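Local coordinates for protein adenylyltransferase (Bartonella henselae, PDB 2JK8) that transfers AMP from ATP to tyrosine or threonine residues of host target proteins, as a virulence effector translocated by a type IV secretion system, at residues Q74-T79 with G166-L171; E12-H17 with T98-E103; R224-F229 with R243-A248. All blocks are in the same frame, centred on the assembly; numbering follows the deposited sequence.

Overall arrangement
Interactions 1 and 2 interlock along the chain: the order is 12-17, 74-79, 98-103, 166-171, and both segments of interaction 3 follow. Interaction 1 joins helix 65-76 to helix 165-179 in the Fic domain, where the phosphates of the bound ATP lie. About 22 Å away, centre to centre, interaction 2 lays the N-terminal segment along strand 98-99 of a small hairpin. Interaction 3 lies on the other side of the chain's centre, about 25 Å from interaction 1 and 42 Å from interaction 2, and packs helix 220-232 against strand 245-247 of the C-terminal OB fold. The ATP-binding helices thus lie between the hairpin at one end of the molecule and the OB domain at the other.

Interaction 1: Q74-T79 with G166-L171; sequences QLFKNT and GRTQRL. With ATP (adenosine-5'-triphosphate), chain E.
Leu75, on helix 65-76, packs on Arg167 and Thr168 at the start of helix 165-179, the helix that follows the anion-binding loop of the Fic motif, HPFREGNGR. On the close side only carbon atoms meet. A chi1 of -73° sets Leu75 CG beside its backbone N, and CD1 comes in obliquely to meet Thr168 CG2 at 3.8 Å and Arg167 CB at 4.0 Å. The Phe76 ring offers Thr168 CG2 its edge at a looser 4.5 Å from CE2, while Arg167 CD lies oblique to the ring. A branched leucine and a flat phenylalanine suit this buried seam, and Thr168 gives it a methyl group.

The other side of Arg167 is more open and polar. Its chain bends at chi2 (138°), running past the gamma-phosphate, and O3G lies near the guanidinium plane, at its edge. Gly166, with no side chain, lets the beta and gamma phosphates come close to the helix start, where Asn165 N also binds them. Two backbone amides complete the grip: Gly166 N donates to O3B of ATP at 2.7 Å, and Arg167 N to its O3G at 3.0 Å.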
ATOM      1  N   GLN A  74     -12.944 -11.487   0.041  1.00 56.79           N
ATOM      2  CA  GLN A  74     -13.626 -10.938   1.211  1.00 57.16           C
ATOM      3  C   GLN A  74     -13.877  -9.433   1.089  1.00 57.80           C
ATOM      4  O   GLN A  74     -14.943  -8.953   1.491  1.00 59.17           O
ATOM      5  CB  GLN A  74     -12.854 -11.250   2.486  1.00 56.59           C
ATOM      6  CG  GLN A  74     -12.882 -12.713   2.845  1.00 58.18           C
ATOM      7  CD  GLN A  74     -14.234 -13.158   3.326  1.00 59.95           C
ATOM      8  OE1 GLN A  74     -14.531 -13.065   4.517  1.00 64.99           O
ATOM      9  NE2 GLN A  74     -15.064 -13.666   2.410  1.00 58.80           N
ATOM     10  N   LEU A  75     -12.912  -8.703   0.534  1.00 57.32           N
ATOM     11  CA  LEU A  75     -13.044  -7.260   0.318  1.00 57.84           C
ATOM     12  C   LEU A  75     -14.123  -6.895  -0.691  1.00 57.92           C
ATOM     13  O   LEU A  75     -14.931  -5.999  -0.460  1.00 57.82           O
ATOM     14  CB  LEU A  75     -11.725  -6.665  -0.188  1.00 58.75           C
ATOM     15  CG  LEU A  75     -10.577  -6.518   0.808  1.00 58.80           C
ATOM     16  CD1 LEU A  75      -9.348  -5.935   0.110  1.00 54.34           C
ATOM     17  CD2 LEU A  75     -11.023  -5.661   1.992  1.00 56.18           C
ATOM     18  N   PHE A  76     -14.120  -7.582  -1.825  1.00 58.41           N
ATOM     19  CA  PHE A  76     -15.016  -7.241  -2.923  1.00 57.56           C
ATOM     20  C   PHE A  76     -16.233  -8.170  -3.083  1.00 58.48           C
ATOM     21  O   PHE A  76     -16.900  -8.096  -4.099  1.00 59.34           O
ATOM     22  CB  PHE A  76     -14.195  -7.177  -4.210  1.00 56.55           C
ATOM     23  CG  PHE A  76     -13.166  -6.119  -4.177  1.00 54.44           C
ATOM     24  CD1 PHE A  76     -13.507  -4.801  -4.402  1.00 56.47           C
ATOM     25  CD2 PHE A  76     -11.876  -6.411  -3.865  1.00 55.63           C
ATOM     26  CE1 PHE A  76     -12.573  -3.799  -4.323  1.00 52.28           C
ATOM     27  CE2 PHE A  76     -10.924  -5.402  -3.785  1.00 55.57           C
ATOM     28  CZ  PHE A  76     -11.280  -4.105  -4.007  1.00 56.24           C
ATOM     29  N   LYS A  77     -16.549  -9.009  -2.089  1.00 58.95           N
ATOM     30  CA  LYS A  77     -17.647  -9.974  -2.244  1.00 60.28           C
ATOM     31  C   LYS A  77     -18.971  -9.308  -2.629  1.00 59.81           C
ATOM     32  O   LYS A  77     -19.707  -9.845  -3.446  1.00 61.11           O
ATOM     33  CB  LYS A  77     -17.827 -10.871  -1.002  1.00 59.87           C
ATOM     34  CG  LYS A  77     -18.336 -10.182   0.245  1.00 63.19           C
ATOM     35  CD  LYS A  77     -18.184 -11.064   1.494  1.00 63.54           C
ATOM     36  CE  LYS A  77     -19.313 -12.063   1.628  1.00 71.31           C
ATOM     37  NZ  LYS A  77     -20.617 -11.396   1.962  1.00 76.33           N
ATOM     38  N   ASN A  78     -19.241  -8.124  -2.082  1.00 59.99           N
ATOM     39  CA  ASN A  78     -20.478  -7.369  -2.358  1.00 60.37           C
ATOM     40  C   ASN A  78     -20.442  -6.399  -3.555  1.00 60.73           C
ATOM     41  O   ASN A  78     -21.452  -5.734  -3.846  1.00 63.12           O
ATOM     42  CB  ASN A  78     -20.864  -6.552  -1.119  1.00 60.58           C
ATOM     43  CG  ASN A  78     -20.936  -7.390   0.127  1.00 61.25           C
ATOM     44  OD1 ASN A  78     -21.608  -8.415   0.161  1.00 62.82           O
ATOM     45  ND2 ASN A  78     -20.234  -6.962   1.159  1.00 61.34           N
ATOM     46  N   THR A  79     -19.298  -6.294  -4.227  1.00 59.12           N
ATOM     47  CA  THR A  79     -19.127  -5.330  -5.317  1.00 58.14           C
ATOM     48  C   THR A  79     -18.997  -6.018  -6.675  1.00 58.12           C
ATOM     49  O   THR A  79     -19.642  -5.609  -7.640  1.00 56.26           O
ATOM     50  CB  THR A  79     -17.863  -4.482  -5.087  1.00 58.15           C
ATOM     51  OG1 THR A  79     -17.914  -3.877  -3.787  1.00 59.04           O
ATOM     52  CG2 THR A  79     -17.713  -3.418  -6.152  1.00 52.66           C
ATOM     53  N   GLY A 166      -3.967  -2.977  -4.626  1.00 58.48           N
ATOM     54  CA  GLY A 166      -3.288  -2.212  -3.579  1.00 56.83           C
ATOM     55  C   GLY A 166      -3.686  -2.628  -2.190  1.00 56.06           C
ATOM     56  O   GLY A 166      -2.840  -3.017  -1.403  1.00 55.26           O
ATOM     57  N   ARG A 167      -4.978  -2.580  -1.900  1.00 56.15           N
ATOM     58  CA  ARG A 167      -5.444  -2.882  -0.558  1.00 57.36           C
ATOM     59  C   ARG A 167      -5.096  -4.312  -0.204  1.00 58.53           C
ATOM     60  O   ARG A 167      -4.654  -4.569   0.926  1.00 60.38           O
ATOM     61  CB  ARG A 167      -6.960  -2.717  -0.397  1.00 57.47           C
ATOM     62  CG  ARG A 167      -7.551  -1.399  -0.798  1.00 58.15           C
ATOM     63  CD  ARG A 167      -8.874  -1.652  -1.553  1.00 66.28           C
ATOM     64  NE  ARG A 167      -9.615  -0.429  -1.863  1.00 68.27           N
ATOM     65  CZ  ARG A 167     -10.342   0.253  -0.973  1.00 70.56           C
ATOM     66  NH1 ARG A 167     -10.446  -0.146   0.302  1.00 68.29           N
ATOM     67  NH2 ARG A 167     -10.968   1.363  -1.355  1.00 74.07           N
ATOM     68  N   THR A 168      -5.308  -5.251  -1.134  1.00 58.21           N
ATOM     69  CA  THR A 168      -5.155  -6.665  -0.767  1.00 59.06           C
ATOM     70  C   THR A 168      -3.665  -7.002  -0.595  1.00 59.23           C
ATOM     71  O   THR A 168      -3.286  -7.729   0.309  1.00 62.47           O
ATOM     72  CB  THR A 168      -5.874  -7.682  -1.728  1.00 58.26           C
ATOM     73  OG1 THR A 168      -4.914  -8.330  -2.558  1.00 64.40           O
ATOM     74  CG2 THR A 168      -6.955  -7.042  -2.570  1.00 53.07           C
ATOM     75  N   GLN A 169      -2.828  -6.458  -1.456  1.00 59.35           N
ATOM     76  CA  GLN A 169      -1.379  -6.570  -1.324  1.00 60.43           C
ATOM     77  C   GLN A 169      -0.886  -6.005   0.016  1.00 60.45           C
ATOM     78  O   GLN A 169      -0.069  -6.613   0.705  1.00 61.83           O
ATOM     79  CB  GLN A 169      -0.752  -5.768  -2.457  1.00 61.65           C
ATOM     80  CG  GLN A 169       0.630  -6.155  -2.885  1.00 64.88           C
ATOM     81  CD  GLN A 169       1.072  -5.283  -4.040  1.00 70.56           C
ATOM     82  OE1 GLN A 169       1.960  -4.428  -3.887  1.00 71.77           O
ATOM     83  NE2 GLN A 169       0.403  -5.439  -5.194  1.00 69.72           N
ATOM     84  N   ARG A 170      -1.384  -4.828   0.373  1.00 59.54           N
ATOM     85  CA  ARG A 170      -1.022  -4.183   1.627  1.00 59.46           C
ATOM     86  C   ARG A 170      -1.380  -5.034   2.836  1.00 57.17           C
ATOM     87  O   ARG A 170      -0.584  -5.158   3.743  1.00 59.41           O
ATOM     88  CB  ARG A 170      -1.661  -2.779   1.721  1.00 59.80           C
ATOM     89  CG  ARG A 170      -0.933  -1.709   0.812  1.00 63.81           C
ATOM     90  CD  ARG A 170      -1.847  -0.518   0.356  1.00 64.02           C
ATOM     91  NE  ARG A 170      -1.983   0.498   1.401  1.00 68.37           N
ATOM     92  CZ  ARG A 170      -1.494   1.750   1.361  1.00 73.32           C
ATOM     93  NH1 ARG A 170      -0.824   2.212   0.305  1.00 75.44           N
ATOM     94  NH2 ARG A 170      -1.685   2.568   2.397  1.00 72.27           N
ATOM     95  N   LEU A 171      -2.557  -5.639   2.842  1.00 55.76           N
ATOM     96  CA  LEU A 171      -3.022  -6.423   3.990  1.00 54.37           C
ATOM     97  C   LEU A 171      -2.347  -7.795   4.028  1.00 54.36           C
ATOM     98  O   LEU A 171      -2.133  -8.356   5.082  1.00 53.98           O
ATOM     99  CB  LEU A 171      -4.554  -6.559   3.924  1.00 54.13           C
ATOM    100  CG  LEU A 171      -5.401  -6.985   5.131  1.00 53.09           C
ATOM    101  CD1 LEU A 171      -5.751  -8.425   5.003  1.00 53.44           C
ATOM    102  CD2 LEU A 171      -4.748  -6.730   6.495  1.00 57.52           C
TER
HETATM  103  PG  ATP E 701      -6.476  -0.430  -4.966  1.00105.75           P
HETATM  104  O1G ATP E 701      -5.544   0.674  -4.221  1.00 99.06           O
HETATM  105  O2G ATP E 701      -7.547   0.249  -5.808  1.00 99.24           O
HETATM  106  O3G ATP E 701      -6.904  -1.404  -3.884  1.00 98.59           O
HETATM  107  PB  ATP E 701      -5.358  -1.132  -7.640  1.00103.96           P
HETATM  108  O1B ATP E 701      -5.946  -2.460  -8.095  1.00 97.93           O
HETATM  109  O2B ATP E 701      -3.866  -1.009  -7.903  1.00102.82           O
HETATM  110  O3B ATP E 701      -5.444  -1.185  -5.997  1.00105.99           O
HETATM  111  O3A ATP E 701      -6.135   0.086  -8.111  1.00101.57           O

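Interaction 2: E12-H17 with T98-E103; sequences EIISPH and TAAMPE. With NI (nickel (II) ion), chain C.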
ATOM      1  N   GLU A  12     -14.544 -10.310 -29.943  1.00 77.02           N
ATOM      2  CA  GLU A  12     -14.376 -11.742 -29.560  1.00 76.42           C
ATOM      3  C   GLU A  12     -15.221 -12.191 -28.359  1.00 73.82           C
ATOM      4  O   GLU A  12     -15.683 -11.364 -27.564  1.00 74.86           O
ATOM      5  CB  GLU A  12     -12.915 -12.010 -29.224  1.00 78.12           C
ATOM      6  CG  GLU A  12     -12.018 -12.224 -30.427  1.00 82.69           C
ATOM      7  CD  GLU A  12     -11.030 -13.357 -30.191  1.00 90.15           C
ATOM      8  OE1 GLU A  12     -10.363 -13.365 -29.123  1.00 92.92           O
ATOM      9  OE2 GLU A  12     -10.935 -14.249 -31.065  1.00 96.05           O
ATOM     10  N   ILE A  13     -15.376 -13.516 -28.249  1.00 69.57           N
ATOM     11  CA  ILE A  13     -16.112 -14.196 -27.173  1.00 66.00           C
ATOM     12  C   ILE A  13     -15.552 -13.855 -25.796  1.00 64.37           C
ATOM     13  O   ILE A  13     -16.289 -13.383 -24.932  1.00 65.28           O
ATOM     14  CB  ILE A  13     -16.075 -15.743 -27.377  1.00 65.41           C
ATOM     15  CG1 ILE A  13     -17.026 -16.157 -28.503  1.00 64.09           C
ATOM     16  CG2 ILE A  13     -16.426 -16.476 -26.097  1.00 63.47           C
ATOM     17  CD1 ILE A  13     -16.875 -17.600 -28.915  1.00 63.79           C
ATOM     18  N   ILE A  14     -14.258 -14.101 -25.603  1.00 62.82           N
ATOM     19  CA  ILE A  14     -13.542 -13.728 -24.366  1.00 61.33           C
ATOM     20  C   ILE A  14     -12.839 -12.380 -24.544  1.00 61.38           C
ATOM     21  O   ILE A  14     -11.795 -12.320 -25.183  1.00 62.04           O
ATOM     22  CB  ILE A  14     -12.464 -14.788 -24.000  1.00 61.33           C
ATOM     23  CG1 ILE A  14     -13.102 -16.172 -23.841  1.00 62.19           C
ATOM     24  CG2 ILE A  14     -11.696 -14.396 -22.728  1.00 56.89           C
ATOM     25  CD1 ILE A  14     -12.181 -17.201 -23.210  1.00 59.06           C
ATOM     26  N   SER A  15     -13.401 -11.304 -23.993  1.00 60.55           N
ATOM     27  CA  SER A  15     -12.854  -9.964 -24.216  1.00 59.94           C
ATOM     28  C   SER A  15     -12.683  -9.177 -22.926  1.00 59.23           C
ATOM     29  O   SER A  15     -13.484  -9.306 -22.020  1.00 59.23           O
ATOM     30  CB  SER A  15     -13.751  -9.157 -25.165  1.00 60.63           C
ATOM     31  OG  SER A  15     -13.202  -7.860 -25.397  1.00 60.98           O
ATOM     32  N   PRO A  16     -11.637  -8.335 -22.848  1.00 59.20           N
ATOM     33  CA  PRO A  16     -11.551  -7.372 -21.751  1.00 58.32           C
ATOM     34  C   PRO A  16     -12.725  -6.379 -21.734  1.00 58.66           C
ATOM     35  O   PRO A  16     -13.117  -5.937 -20.656  1.00 58.22           O
ATOM     36  CB  PRO A  16     -10.229  -6.639 -22.023  1.00 57.72           C
ATOM     37  CG  PRO A  16      -9.465  -7.513 -22.953  1.00 57.26           C
ATOM     38  CD  PRO A  16     -10.476  -8.238 -23.757  1.00 59.14           C
ATOM     39  N   HIS A  17     -13.290  -6.045 -22.906  1.00 59.67           N
ATOM     40  CA  HIS A  17     -14.405  -5.074 -22.981  1.00 60.56           C
ATOM     41  C   HIS A  17     -15.627  -5.569 -22.191  1.00 60.72           C
ATOM     42  O   HIS A  17     -16.465  -4.768 -21.758  1.00 61.19           O
ATOM     43  CB  HIS A  17     -14.722  -4.628 -24.450  1.00 61.50           C
ATOM     44  CG  HIS A  17     -15.852  -5.362 -25.146  1.00 66.15           C
ATOM     45  ND1 HIS A  17     -17.186  -5.071 -24.925  1.00 68.90           N
ATOM     46  CD2 HIS A  17     -15.842  -6.291 -26.145  1.00 71.25           C
ATOM     47  CE1 HIS A  17     -17.946  -5.827 -25.708  1.00 70.29           C
ATOM     48  NE2 HIS A  17     -17.159  -6.596 -26.446  1.00 72.16           N
ATOM     49  N   THR A  98     -18.327 -13.224 -21.219  1.00 56.83           N
ATOM     50  CA  THR A  98     -17.113 -13.770 -20.615  1.00 55.97           C
ATOM     51  C   THR A  98     -15.970 -12.799 -20.808  1.00 57.09           C
ATOM     52  O   THR A  98     -15.738 -12.321 -21.932  1.00 57.04           O
ATOM     53  CB  THR A  98     -16.719 -15.106 -21.250  1.00 56.59           C
ATOM     54  OG1 THR A  98     -17.728 -16.078 -20.959  1.00 57.66           O
ATOM     55  CG2 THR A  98     -15.353 -15.607 -20.718  1.00 55.12           C
ATOM     56  N   ALA A  99     -15.255 -12.535 -19.709  1.00 57.53           N
ATOM     57  CA  ALA A  99     -14.199 -11.514 -19.635  1.00 57.18           C
ATOM     58  C   ALA A  99     -12.876 -12.070 -19.132  1.00 57.06           C
ATOM     59  O   ALA A  99     -12.845 -13.004 -18.339  1.00 56.06           O
ATOM     60  CB  ALA A  99     -14.646 -10.379 -18.721  1.00 56.66           C
ATOM     61  N   ALA A 100     -11.782 -11.474 -19.592  1.00 59.13           N
ATOM     62  CA  ALA A 100     -10.408 -11.818 -19.138  1.00 59.92           C
ATOM     63  C   ALA A 100      -9.444 -10.746 -19.633  1.00 60.69           C
ATOM     64  O   ALA A 100      -9.552 -10.280 -20.759  1.00 60.23           O
ATOM     65  CB  ALA A 100      -9.979 -13.177 -19.657  1.00 58.69           C
ATOM     66  N   MET A 101      -8.520 -10.326 -18.788  1.00 62.46           N
ATOM     67  CA  MET A 101      -7.567  -9.287 -19.178  1.00 63.28           C
ATOM     68  C   MET A 101      -6.156  -9.780 -18.949  1.00 62.50           C
ATOM     69  O   MET A 101      -5.575  -9.528 -17.896  1.00 62.05           O
ATOM     70  CB  MET A 101      -7.809  -8.013 -18.375  1.00 63.61           C
ATOM     71  CG  MET A 101      -6.864  -6.877 -18.729  1.00 64.99           C
ATOM     72  SD  MET A 101      -7.374  -5.322 -17.988  1.00 65.90           S
ATOM     73  CE  MET A 101      -8.686  -4.863 -19.124  1.00 67.81           C
ATOM     74  N   PRO A 102      -5.595 -10.489 -19.932  1.00 62.80           N
ATOM     75  CA  PRO A 102      -4.249 -10.996 -19.733  1.00 63.71           C
ATOM     76  C   PRO A 102      -3.212  -9.896 -19.867  1.00 66.32           C
ATOM     77  O   PRO A 102      -2.172  -9.978 -19.232  1.00 66.56           O
ATOM     78  CB  PRO A 102      -4.090 -12.023 -20.854  1.00 63.30           C
ATOM     79  CG  PRO A 102      -5.430 -12.126 -21.521  1.00 62.40           C
ATOM     80  CD  PRO A 102      -6.123 -10.854 -21.252  1.00 62.15           C
ATOM     81  N   GLU A 103      -3.534  -8.864 -20.653  1.00 70.04           N
ATOM     82  CA  GLU A 103      -2.599  -7.817 -21.073  1.00 72.59           C
ATOM     83  C   GLU A 103      -2.480  -6.629 -20.100  1.00 74.73           C
ATOM     84  O   GLU A 103      -1.451  -6.498 -19.436  1.00 76.03           O
ATOM     85  CB  GLU A 103      -3.016  -7.322 -22.462  1.00 73.76           C
ATOM     86  CG  GLU A 103      -2.129  -6.250 -23.110  1.00 76.76           C
ATOM     87  CD  GLU A 103      -0.861  -6.806 -23.736  1.00 80.03           C
ATOM     88  OE1 GLU A 103      -0.169  -7.583 -23.042  1.00 85.76           O
ATOM     89  OE2 GLU A 103      -0.554  -6.460 -24.908  1.00 73.96           O
TER
HETATM   90 NI    NI C 501     -18.190  -8.327 -26.932  1.00 68.22          NI
HETATM   91  O   HOH W   1     -19.847  -8.118 -27.762  1.00 57.07           O
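A chi1 of -57° places the two branches of Ile14 on different neighbours: CG1, beside the backbone N, meets Thr98 CG2 obliquely, and CG2, pointing away from that N, rests on Ala100 CB at 3.7 Å. Thr98 is turned in the matching way (chi1 -65°), giving its methyl to Ile14 while OG1 bonds to Thr92 OG1. Met101 first runs out extended, then bends at its sulfur (chi3 -79°), which brings CE against Pro16 CB at 3.7 Å. The flexible thioether can fit itself to the rigid proline ring, whose CG lies 3.5 Å from Ala100 O.

Between these apolar patches the backbones meet. Ser15 N donates to Thr98 O over 3.3 Å, a long bond, and His18 ND1 is a second donor to the same oxygen. Ile14 CA adds a CA-H...O contact to Thr98 O, and Ala99 CA makes another to Ser15 O. Strand 98-99 pairs with strand 91-92 in a hairpin that probably corresponds to the flap of other Fic enzymes, which docks the target segment beside the active site. Ala99 borders Phe93, a probable ATP-binding residue.

Ser15 OG accepts from His17 N at 3.1 Å, forming an ST turn; serine suits the place because its short hydroxyl reaches the amide two residues on. The imidazole of His17 reaches nickel through NE2 at 2.1 Å; His18 NE2 is a further ligand, and water 1, bound to the nickel at 1.9 Å, lies in the plane of the His17 ring.

Interaction 3: R224-F229 with R243-A248; sequences RLLKEF and RPVMVA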
ATOM      1  N   ARG A 224       6.307   5.401  15.909  1.00 58.08           N
ATOM      2  CA  ARG A 224       5.762   6.316  16.902  1.00 58.70           C
ATOM      3  C   ARG A 224       5.768   7.752  16.390  1.00 57.63           C
ATOM      4  O   ARG A 224       4.836   8.502  16.680  1.00 58.11           O
ATOM      5  CB  ARG A 224       6.503   6.203  18.247  1.00 58.44           C
ATOM      6  CG  ARG A 224       8.009   6.422  18.160  1.00 61.37           C
ATOM      7  CD  ARG A 224       8.747   6.157  19.495  1.00 63.62           C
ATOM      8  NE  ARG A 224       9.075   7.407  20.193  1.00 69.47           N
ATOM      9  CZ  ARG A 224      10.061   8.252  19.857  1.00 69.59           C
ATOM     10  NH1 ARG A 224      10.860   8.009  18.821  1.00 69.60           N
ATOM     11  NH2 ARG A 224      10.249   9.362  20.565  1.00 69.59           N
ATOM     12  N   LEU A 225       6.789   8.136  15.621  1.00 56.99           N
ATOM     13  CA  LEU A 225       6.809   9.475  15.020  1.00 56.79           C
ATOM     14  C   LEU A 225       5.650   9.682  14.046  1.00 57.18           C
ATOM     15  O   LEU A 225       4.984  10.711  14.102  1.00 58.18           O
ATOM     16  CB  LEU A 225       8.126   9.772  14.303  1.00 55.89           C
ATOM     17  CG  LEU A 225       9.330  10.149  15.155  1.00 54.97           C
ATOM     18  CD1 LEU A 225      10.455  10.639  14.261  1.00 53.75           C
ATOM     19  CD2 LEU A 225       8.985  11.205  16.183  1.00 54.39           C
ATOM     20  N   LEU A 226       5.408   8.714  13.164  1.00 56.71           N
ATOM     21  CA  LEU A 226       4.315   8.827  12.198  1.00 56.57           C
ATOM     22  C   LEU A 226       2.927   8.770  12.853  1.00 56.74           C
ATOM     23  O   LEU A 226       2.031   9.538  12.481  1.00 55.85           O
ATOM     24  CB  LEU A 226       4.431   7.745  11.125  1.00 56.74           C
ATOM     25  CG  LEU A 226       5.233   8.128   9.879  1.00 58.11           C
ATOM     26  CD1 LEU A 226       5.425   6.918   8.973  1.00 58.20           C
ATOM     27  CD2 LEU A 226       4.559   9.259   9.124  1.00 56.64           C
ATOM     28  N   LYS A 227       2.753   7.857  13.812  1.00 57.06           N
ATOM     29  CA  LYS A 227       1.498   7.739  14.568  1.00 56.81           C
ATOM     30  C   LYS A 227       1.096   9.088  15.147  1.00 58.04           C
ATOM     31  O   LYS A 227      -0.049   9.518  14.999  1.00 58.33           O
ATOM     32  CB  LYS A 227       1.616   6.719  15.711  1.00 56.35           C
ATOM     33  CG  LYS A 227       1.113   5.318  15.398  1.00 54.00           C
ATOM     34  N   GLU A 228       2.048   9.747  15.800  1.00 58.77           N
ATOM     35  CA  GLU A 228       1.829  11.072  16.371  1.00 59.63           C
ATOM     36  C   GLU A 228       1.348  12.065  15.318  1.00 58.92           C
ATOM     37  O   GLU A 228       0.379  12.780  15.540  1.00 59.44           O
ATOM     38  CB  GLU A 228       3.111  11.595  17.034  1.00 59.40           C
ATOM     39  CG  GLU A 228       3.033  13.056  17.481  1.00 62.08           C
ATOM     40  CD  GLU A 228       4.175  13.488  18.410  1.00 63.43           C
ATOM     41  OE1 GLU A 228       4.886  14.459  18.061  1.00 69.49           O
ATOM     42  OE2 GLU A 228       4.355  12.875  19.490  1.00 67.96           O
ATOM     43  N   PHE A 229       2.026  12.108  14.180  1.00 58.76           N
ATOM     44  CA  PHE A 229       1.676  13.052  13.130  1.00 59.15           C
ATOM     45  C   PHE A 229       0.309  12.762  12.521  1.00 59.11           C
ATOM     46  O   PHE A 229      -0.534  13.660  12.437  1.00 58.51           O
ATOM     47  CB  PHE A 229       2.726  13.056  12.024  1.00 59.90           C
ATOM     48  CG  PHE A 229       2.372  13.939  10.868  1.00 59.62           C
ATOM     49  CD1 PHE A 229       2.610  15.311  10.926  1.00 61.07           C
ATOM     50  CD2 PHE A 229       1.787  13.407   9.728  1.00 60.98           C
ATOM     51  CE1 PHE A 229       2.279  16.140   9.857  1.00 61.34           C
ATOM     52  CE2 PHE A 229       1.448  14.233   8.649  1.00 62.42           C
ATOM     53  CZ  PHE A 229       1.698  15.597   8.716  1.00 61.59           C
ATOM     54  N   ARG A 243      -0.460  13.602  -0.265  1.00 64.65           N
ATOM     55  CA  ARG A 243       0.832  14.193   0.119  1.00 62.80           C
ATOM     56  C   ARG A 243       1.807  13.157   0.693  1.00 60.86           C
ATOM     57  O   ARG A 243       1.451  12.403   1.599  1.00 59.75           O
ATOM     58  CB  ARG A 243       0.601  15.306   1.161  1.00 63.01           C
ATOM     59  CG  ARG A 243      -0.223  16.511   0.660  1.00 62.75           C
ATOM     60  N   PRO A 244       3.054  13.137   0.191  1.00 58.83           N
ATOM     61  CA  PRO A 244       4.007  12.199   0.771  1.00 58.31           C
ATOM     62  C   PRO A 244       4.367  12.555   2.233  1.00 57.98           C
ATOM     63  O   PRO A 244       4.791  13.668   2.513  1.00 58.53           O
ATOM     64  CB  PRO A 244       5.229  12.292  -0.161  1.00 57.87           C
ATOM     65  CG  PRO A 244       4.961  13.359  -1.139  1.00 56.57           C
ATOM     66  CD  PRO A 244       3.637  13.964  -0.881  1.00 58.43           C
ATOM     67  N   VAL A 245       4.174  11.615   3.153  1.00 57.66           N
ATOM     68  CA  VAL A 245       4.549  11.810   4.553  1.00 57.45           C
ATOM     69  C   VAL A 245       5.697  10.869   4.896  1.00 57.15           C
ATOM     70  O   VAL A 245       5.571   9.662   4.697  1.00 56.30           O
ATOM     71  CB  VAL A 245       3.367  11.533   5.487  1.00 57.20           C
ATOM     72  CG1 VAL A 245       3.788  11.697   6.936  1.00 56.59           C
ATOM     73  CG2 VAL A 245       2.214  12.468   5.154  1.00 58.35           C
ATOM     74  N   MET A 246       6.807  11.426   5.397  1.00 56.92           N
ATOM     75  CA  MET A 246       8.022  10.651   5.685  1.00 56.94           C
ATOM     76  C   MET A 246       8.693  11.024   6.977  1.00 56.64           C
ATOM     77  O   MET A 246       8.530  12.131   7.474  1.00 56.02           O
ATOM     78  CB  MET A 246       9.063  10.877   4.609  1.00 57.14           C
ATOM     79  CG  MET A 246       8.678  10.324   3.281  1.00 61.00           C
ATOM     80  SD  MET A 246       8.943  11.541   2.004  1.00 69.84           S
ATOM     81  CE  MET A 246       7.833  12.847   2.556  1.00 69.72           C
ATOM     82  N   VAL A 247       9.470  10.084   7.504  1.00 57.31           N
ATOM     83  CA  VAL A 247      10.384  10.358   8.604  1.00 57.48           C
ATOM     84  C   VAL A 247      11.738  10.657   7.969  1.00 58.02           C
ATOM     85  O   VAL A 247      12.172   9.940   7.067  1.00 57.73           O
ATOM     86  CB  VAL A 247      10.484   9.179   9.608  1.00 57.17           C
ATOM     87  CG1 VAL A 247      11.550   9.460  10.657  1.00 55.95           C
ATOM     88  CG2 VAL A 247       9.130   8.924  10.273  1.00 54.90           C
ATOM     89  N   ALA A 248      12.380  11.728   8.435  1.00 58.36           N
ATOM     90  CA  ALA A 248      13.644  12.200   7.875  1.00 58.07           C
ATOM     91  C   ALA A 248      14.712  11.098   7.863  1.00 58.09           C
ATOM     92  O   ALA A 248      14.967  10.457   8.889  1.00 57.67           O
ATOM     93  CB  ALA A 248      14.133  13.416   8.652  1.00 57.40           C
TER
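Val245 CG1 is the methyl on which two helix residues converge. Leu226 CD2 touches it at 3.4 Å, the two side chains lying alongside each other head to tail, and Phe229 CD2 approaches it at 3.8 Å, with the ring set obliquely. Phe229 gets there because its first torsion, 176°, carries the ring away from its own backbone N and toward the strand. Two residues on, Val247 repeats the pattern with both its methyls: CG1 meets Leu225 CD1 at 3.9 Å, roughly at a right angle, and CG2 meets Leu226 CG at 4.0 Å. Leu226 therefore sits between the two valines and touches each. Compact beta-branched residues suit an extended strand, and the longer leucines and phenylalanine span the gap from the helix.

Segments 224-229 and 245-247 run roughly antiparallel, 144° between their N-to-C directions, with axes 8.9 Å apart. Strand 245-247 is held by backbone bonds to Tyr274 and Ile276 of strand 274-278, and Val247 N also donates to Asp216 OD2. The Phe229 ring meets that of Tyr274, and Glu228 OE1 accepts from Gly265 N, tying helix 220-232 to a further strand. Met246 sets out on the opposite side of the strand, where its side chain touches Arg193 of helix 191-203. Strand 245-247 thus has its apolar face covered by helix 220-232, and its sheet fits the OB fold, a small five-stranded barrel, of the intracellular delivery domain.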